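Local coordinates for surface glycan binding protein B (Bacteroides ovatus, PDB 6E57) that binds mixed-linkage beta-glucan at the cell surface of a human gut symbiont and probably helps capture the polysaccharide for utilization, at residues 161-174 with 183-195. Numbering follows the deposited sequence.
Sequences VTAILLGGNTITDP and NYLEYTIPTGVSE. With PO4 (phosphate ion), chain M.
Strand 163-166 and strand 184-188 belong to different sheets, their axes 9.2 Å apart at closest and their directions 54° apart; Ile164 and Leu166 of the first meet Tyr187 of the second. The two sheets pack face to face, as in a beta-sandwich, consistent with the Ig-like domains of such glycan-binding proteins, with no hydrogen bond between these segments. Residues 163-171 form a beta hairpin closed by a type I' turn from Leu166 to Asn169. Alternation along strand 163-166, and the pairing of Ile164 with Ile171, put Ile164, Leu166 and Ile171 on one side of the hairpin. The Tyr187 ring receives them: Ile164 CD1 lies over one face in a CH-pi contact, 4.0 Å from the centroid, while Ile171 CD1 and Leu166 CD1 approach the edge. With chi1 at 69°, Tyr187 CG sits between backbone N and carbonyl carbon, which turns the ring against the inward side chains of the hairpin. Further along, Leu166 forks, CD1 meeting Ile189 CD1 at 3.8 Å and CD2 reaching Val193 CG1 at 4.0 Å. At the other end Leu185 CD2 nestles against Val161 CB, and its CD1 meets Pro174 CB. Beside it, Pro174 CA directs a C-H toward Glu186 O at 3.3 Å.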
loop_
_atom_site.group_PDB
_atom_site.type_symbol
_atom_site.label_atom_id
_atom_site.label_comp_id
_atom_site.label_asym_id
_atom_site.label_seq_id
_atom_site.Cartn_x
_atom_site.Cartn_y
_atom_site.Cartn_z
ATOM N N VAL A 161 12.925 -3.708 -21.567
ATOM C CA VAL A 161 11.558 -3.644 -22.098
ATOM C C VAL A 161 11.482 -2.600 -23.223
ATOM O O VAL A 161 11.776 -1.433 -23.005
ATOM C CB VAL A 161 10.545 -3.320 -20.983
ATOM C CG1 VAL A 161 9.117 -3.316 -21.510
ATOM C CG2 VAL A 161 10.676 -4.270 -19.801
ATOM N N THR A 162 11.052 -3.035 -24.415
ATOM C CA THR A 162 10.853 -2.147 -25.570
ATOM C C THR A 162 9.362 -1.842 -25.788
ATOM O O THR A 162 9.029 -0.886 -26.489
ATOM C CB THR A 162 11.471 -2.740 -26.842
ATOM O OG1 THR A 162 10.954 -4.059 -27.021
ATOM C CG2 THR A 162 12.982 -2.785 -26.793
ATOM N N ALA A 163 8.471 -2.653 -25.201
ATOM C CA ALA A 163 7.030 -2.417 -25.293
ATOM C C ALA A 163 6.303 -3.021 -24.084
ATOM O O ALA A 163 6.737 -4.022 -23.516
ATOM C CB ALA A 163 6.496 -2.978 -26.587
ATOM N N ILE A 164 5.193 -2.380 -23.708
ATOM C CA ILE A 164 4.257 -2.892 -22.721
ATOM C C ILE A 164 2.910 -3.099 -23.419
ATOM O O ILE A 164 2.459 -2.226 -24.157
ATOM C CB ILE A 164 4.122 -1.935 -21.520
ATOM C CG1 ILE A 164 5.467 -1.666 -20.843
ATOM C CG2 ILE A 164 3.093 -2.471 -20.535
ATOM C CD1 ILE A 164 5.453 -0.488 -19.901
ATOM N N LEU A 165 2.286 -4.255 -23.169
ATOM C CA LEU A 165 0.967 -4.581 -23.708
ATOM C C LEU A 165 -0.084 -4.338 -22.618
ATOM O O LEU A 165 0.046 -4.836 -21.499
ATOM C CB LEU A 165 0.949 -6.040 -24.183
ATOM C CG LEU A 165 2.051 -6.440 -25.165
ATOM C CD1 LEU A 165 1.881 -7.886 -25.603
ATOM C CD2 LEU A 165 2.081 -5.518 -26.378
ATOM N N LEU A 166 -1.117 -3.561 -22.965
ATOM C CA LEU A 166 -2.176 -3.177 -22.046
ATOM C C LEU A 166 -3.512 -3.190 -22.796
ATOM O O LEU A 166 -3.776 -2.312 -23.624
ATOM C CB LEU A 166 -1.860 -1.787 -21.484
ATOM C CG LEU A 166 -2.550 -1.424 -20.170
ATOM C CD1 LEU A 166 -1.810 -0.294 -19.473
ATOM C CD2 LEU A 166 -4.006 -1.047 -20.393
ATOM N N GLY A 167 -4.330 -4.207 -22.503
ATOM C CA GLY A 167 -5.688 -4.337 -23.025
ATOM C C GLY A 167 -5.768 -4.090 -24.524
ATOM O O GLY A 167 -6.544 -3.247 -24.980
ATOM N N GLY A 168 -4.948 -4.820 -25.287
ATOM C CA GLY A 168 -4.989 -4.782 -26.745
ATOM C C GLY A 168 -4.048 -3.745 -27.338
ATOM O O GLY A 168 -3.586 -3.917 -28.464
ATOM N N ASN A 169 -3.775 -2.664 -26.594
ATOM C CA ASN A 169 -2.862 -1.612 -27.043
ATOM C C ASN A 169 -1.416 -2.095 -26.876
ATOM O O ASN A 169 -1.113 -2.874 -25.976
ATOM C CB ASN A 169 -3.089 -0.292 -26.300
ATOM C CG ASN A 169 -4.500 0.234 -26.456
ATOM O OD1 ASN A 169 -5.455 -0.421 -26.046
ATOM N ND2 ASN A 169 -4.640 1.412 -27.042
ATOM N N THR A 170 -0.545 -1.622 -27.772
ATOM C CA THR A 170 0.890 -1.869 -27.728
ATOM C C THR A 170 1.593 -0.538 -27.441
ATOM O O THR A 170 1.683 0.312 -28.320
ATOM C CB THR A 170 1.377 -2.499 -29.041
ATOM O OG1 THR A 170 0.556 -3.631 -29.336
ATOM C CG2 THR A 170 2.829 -2.921 -28.991
ATOM N N ILE A 171 2.062 -0.367 -26.199
ATOM C CA ILE A 171 2.727 0.857 -25.746
ATOM C C ILE A 171 4.227 0.737 -26.053
ATOM O O ILE A 171 4.918 -0.079 -25.444
ATOM C CB ILE A 171 2.462 1.097 -24.247
ATOM C CG1 ILE A 171 0.962 1.139 -23.938
ATOM C CG2 ILE A 171 3.170 2.357 -23.774
ATOM C CD1 ILE A 171 0.628 0.993 -22.474
ATOM N N THR A 172 4.712 1.574 -26.981
ATOM C CA THR A 172 6.039 1.416 -27.590
ATOM C C THR A 172 6.990 2.558 -27.199
ATOM O O THR A 172 8.073 2.663 -27.773
ATOM C CB THR A 172 5.927 1.343 -29.118
ATOM O OG1 THR A 172 5.463 2.611 -29.582
ATOM C CG2 THR A 172 4.997 0.248 -29.595
ATOM N N ASP A 173 6.608 3.381 -26.211
ATOM C CA ASP A 173 7.393 4.558 -25.803
ATOM C C ASP A 173 7.870 4.426 -24.358
ATOM O O ASP A 173 7.858 5.412 -23.622
ATOM C CB ASP A 173 6.579 5.851 -25.940
ATOM C CG ASP A 173 6.079 6.159 -27.343
ATOM O OD1 ASP A 173 6.606 5.560 -28.306
ATOM O OD2 ASP A 173 5.169 7.009 -27.463
ATOM N N PRO A 174 8.336 3.243 -23.885
ATOM C CA PRO A 174 8.798 3.118 -22.505
ATOM C C PRO A 174 10.155 3.815 -22.344
ATOM O O PRO A 174 10.995 3.753 -23.247
ATOM C CB PRO A 174 8.908 1.604 -22.294
ATOM C CG PRO A 174 9.251 1.083 -23.671
ATOM C CD PRO A 174 8.494 1.983 -24.630
ATOM N N ASN A 183 15.008 3.313 -9.674
ATOM C CA ASN A 183 14.752 3.550 -11.084
ATOM C C ASN A 183 13.392 2.943 -11.445
ATOM O O ASN A 183 12.915 2.023 -10.775
ATOM C CB ASN A 183 15.839 2.952 -11.980
ATOM C CG ASN A 183 17.223 3.497 -11.703
ATOM O OD1 ASN A 183 17.383 4.489 -10.996
ATOM N ND2 ASN A 183 18.231 2.843 -12.256
ATOM N N TYR A 184 12.788 3.458 -12.518
ATOM C CA TYR A 184 11.464 3.035 -12.920
ATOM C C TYR A 184 11.327 3.116 -14.441
ATOM O O TYR A 184 12.093 3.811 -15.104
ATOM C CB TYR A 184 10.401 3.882 -12.217
ATOM C CG TYR A 184 10.545 5.373 -12.389
ATOM C CD1 TYR A 184 9.923 6.034 -13.437
ATOM C CD2 TYR A 184 11.272 6.132 -11.488
ATOM C CE1 TYR A 184 10.033 7.407 -13.595
ATOM C CE2 TYR A 184 11.395 7.505 -11.633
ATOM C CZ TYR A 184 10.774 8.146 -12.691
ATOM O OH TYR A 184 10.890 9.499 -12.851
ATOM N N LEU A 185 10.342 2.380 -14.966
ATOM C CA LEU A 185 9.982 2.421 -16.370
ATOM C C LEU A 185 8.762 3.335 -16.524
ATOM O O LEU A 185 7.672 3.013 -16.055
ATOM C CB LEU A 185 9.696 0.998 -16.859
ATOM C CG LEU A 185 9.625 0.819 -18.374
ATOM C CD1 LEU A 185 10.973 1.086 -19.027
ATOM C CD2 LEU A 185 9.138 -0.579 -18.723
ATOM N N GLU A 186 8.986 4.497 -17.147
ATOM C CA GLU A 186 7.947 5.474 -17.426
ATOM C C GLU A 186 7.255 5.075 -18.734
ATOM O O GLU A 186 7.920 4.680 -19.688
ATOM C CB GLU A 186 8.561 6.873 -17.511
ATOM C CG GLU A 186 7.586 8.000 -17.226
ATOM C CD GLU A 186 8.247 9.348 -16.987
ATOM O OE1 GLU A 186 8.976 9.820 -17.889
ATOM O OE2 GLU A 186 8.048 9.917 -15.892
ATOM N N TYR A 187 5.921 5.170 -18.758
ATOM C CA TYR A 187 5.133 4.836 -19.938
ATOM C C TYR A 187 3.826 5.634 -19.918
ATOM O O TYR A 187 3.331 5.981 -18.854
ATOM C CB TYR A 187 4.898 3.324 -20.012
ATOM C CG TYR A 187 3.980 2.752 -18.958
ATOM C CD1 TYR A 187 4.353 2.712 -17.624
ATOM C CD2 TYR A 187 2.747 2.220 -19.298
ATOM C CE1 TYR A 187 3.520 2.178 -16.654
ATOM C CE2 TYR A 187 1.904 1.678 -18.341
ATOM C CZ TYR A 187 2.291 1.656 -17.014
ATOM O OH TYR A 187 1.464 1.128 -16.064
ATOM N N THR A 188 3.295 5.923 -21.113
ATOM C CA THR A 188 2.059 6.682 -21.289
ATOM C C THR A 188 0.895 5.715 -21.534
ATOM O O THR A 188 0.981 4.840 -22.396
ATOM C CB THR A 188 2.172 7.679 -22.451
ATOM O OG1 THR A 188 3.390 8.411 -22.316
ATOM C CG2 THR A 188 1.010 8.645 -22.509
ATOM N N ILE A 189 -0.191 5.894 -20.775
ATOM C CA ILE A 189 -1.426 5.135 -20.969
ATOM C C ILE A 189 -2.161 5.741 -22.162
ATOM O O ILE A 189 -2.373 6.951 -22.203
ATOM C CB ILE A 189 -2.305 5.145 -19.701
ATOM C CG1 ILE A 189 -1.536 4.732 -18.441
ATOM C CG2 ILE A 189 -3.542 4.283 -19.905
ATOM C CD1 ILE A 189 -1.023 3.310 -18.455
ATOM N N PRO A 190 -2.567 4.942 -23.176
ATOM C CA PRO A 190 -3.364 5.466 -24.284
ATOM C C PRO A 190 -4.702 6.029 -23.782
ATOM O O PRO A 190 -5.238 5.537 -22.789
ATOM C CB PRO A 190 -3.594 4.257 -25.204
ATOM C CG PRO A 190 -2.533 3.251 -24.792
ATOM C CD PRO A 190 -2.273 3.509 -23.322
ATOM N N THR A 191 -5.216 7.051 -24.475
ATOM C CA THR A 191 -6.459 7.730 -24.095
ATOM C C THR A 191 -7.666 6.809 -24.331
ATOM O O THR A 191 -8.653 6.879 -23.600
ATOM C CB THR A 191 -6.612 9.063 -24.843
ATOM O OG1 THR A 191 -6.600 8.806 -26.248
ATOM C CG2 THR A 191 -5.524 10.058 -24.499
ATOM N N GLY A 192 -7.565 5.940 -25.345
ATOM C CA GLY A 192 -8.656 5.061 -25.780
ATOM C C GLY A 192 -9.074 4.040 -24.730
ATOM O O GLY A 192 -10.222 3.592 -24.732
ATOM N N VAL A 193 -8.148 3.667 -23.837
ATOM C CA VAL A 193 -8.364 2.585 -22.876
ATOM C C VAL A 193 -9.433 3.017 -21.867
ATOM O O VAL A 193 -9.281 4.034 -21.195
ATOM C CB VAL A 193 -7.059 2.186 -22.160
ATOM C CG1 VAL A 193 -7.302 1.106 -21.116
ATOM C CG2 VAL A 193 -5.985 1.749 -23.145
ATOM N N SER A 194 -10.502 2.222 -21.770
ATOM C CA SER A 194 -11.600 2.471 -20.843
ATOM C C SER A 194 -11.207 2.005 -19.436
ATOM O O SER A 194 -10.216 1.291 -19.267
ATOM C CB SER A 194 -12.866 1.801 -21.316
ATOM O OG SER A 194 -12.642 0.421 -21.565
ATOM N N GLU A 195 -11.999 2.423 -18.440
ATOM C CA GLU A 195 -11.776 2.091 -17.028
ATOM C C GLU A 195 -11.794 0.567 -16.847
ATOM O O GLU A 195 -12.397 -0.147 -17.641
ATOM C CB GLU A 195 -12.846 2.727 -16.137
ATOM C CG GLU A 195 -12.728 4.233 -15.998
ATOM C CD GLU A 195 -13.507 4.812 -14.825
ATOM O OE1 GLU A 195 -14.611 4.303 -14.535
ATOM O OE2 GLU A 195 -13.002 5.763 -14.194
HETATM P P PO4 M . 18.031 0.951 -8.594
HETATM O O1 PO4 M . 19.142 -0.063 -8.768
HETATM O O2 PO4 M . 17.748 1.159 -7.120
HETATM O O3 PO4 M . 16.768 0.464 -9.276
HETATM O O4 PO4 M . 18.467 2.259 -9.212
#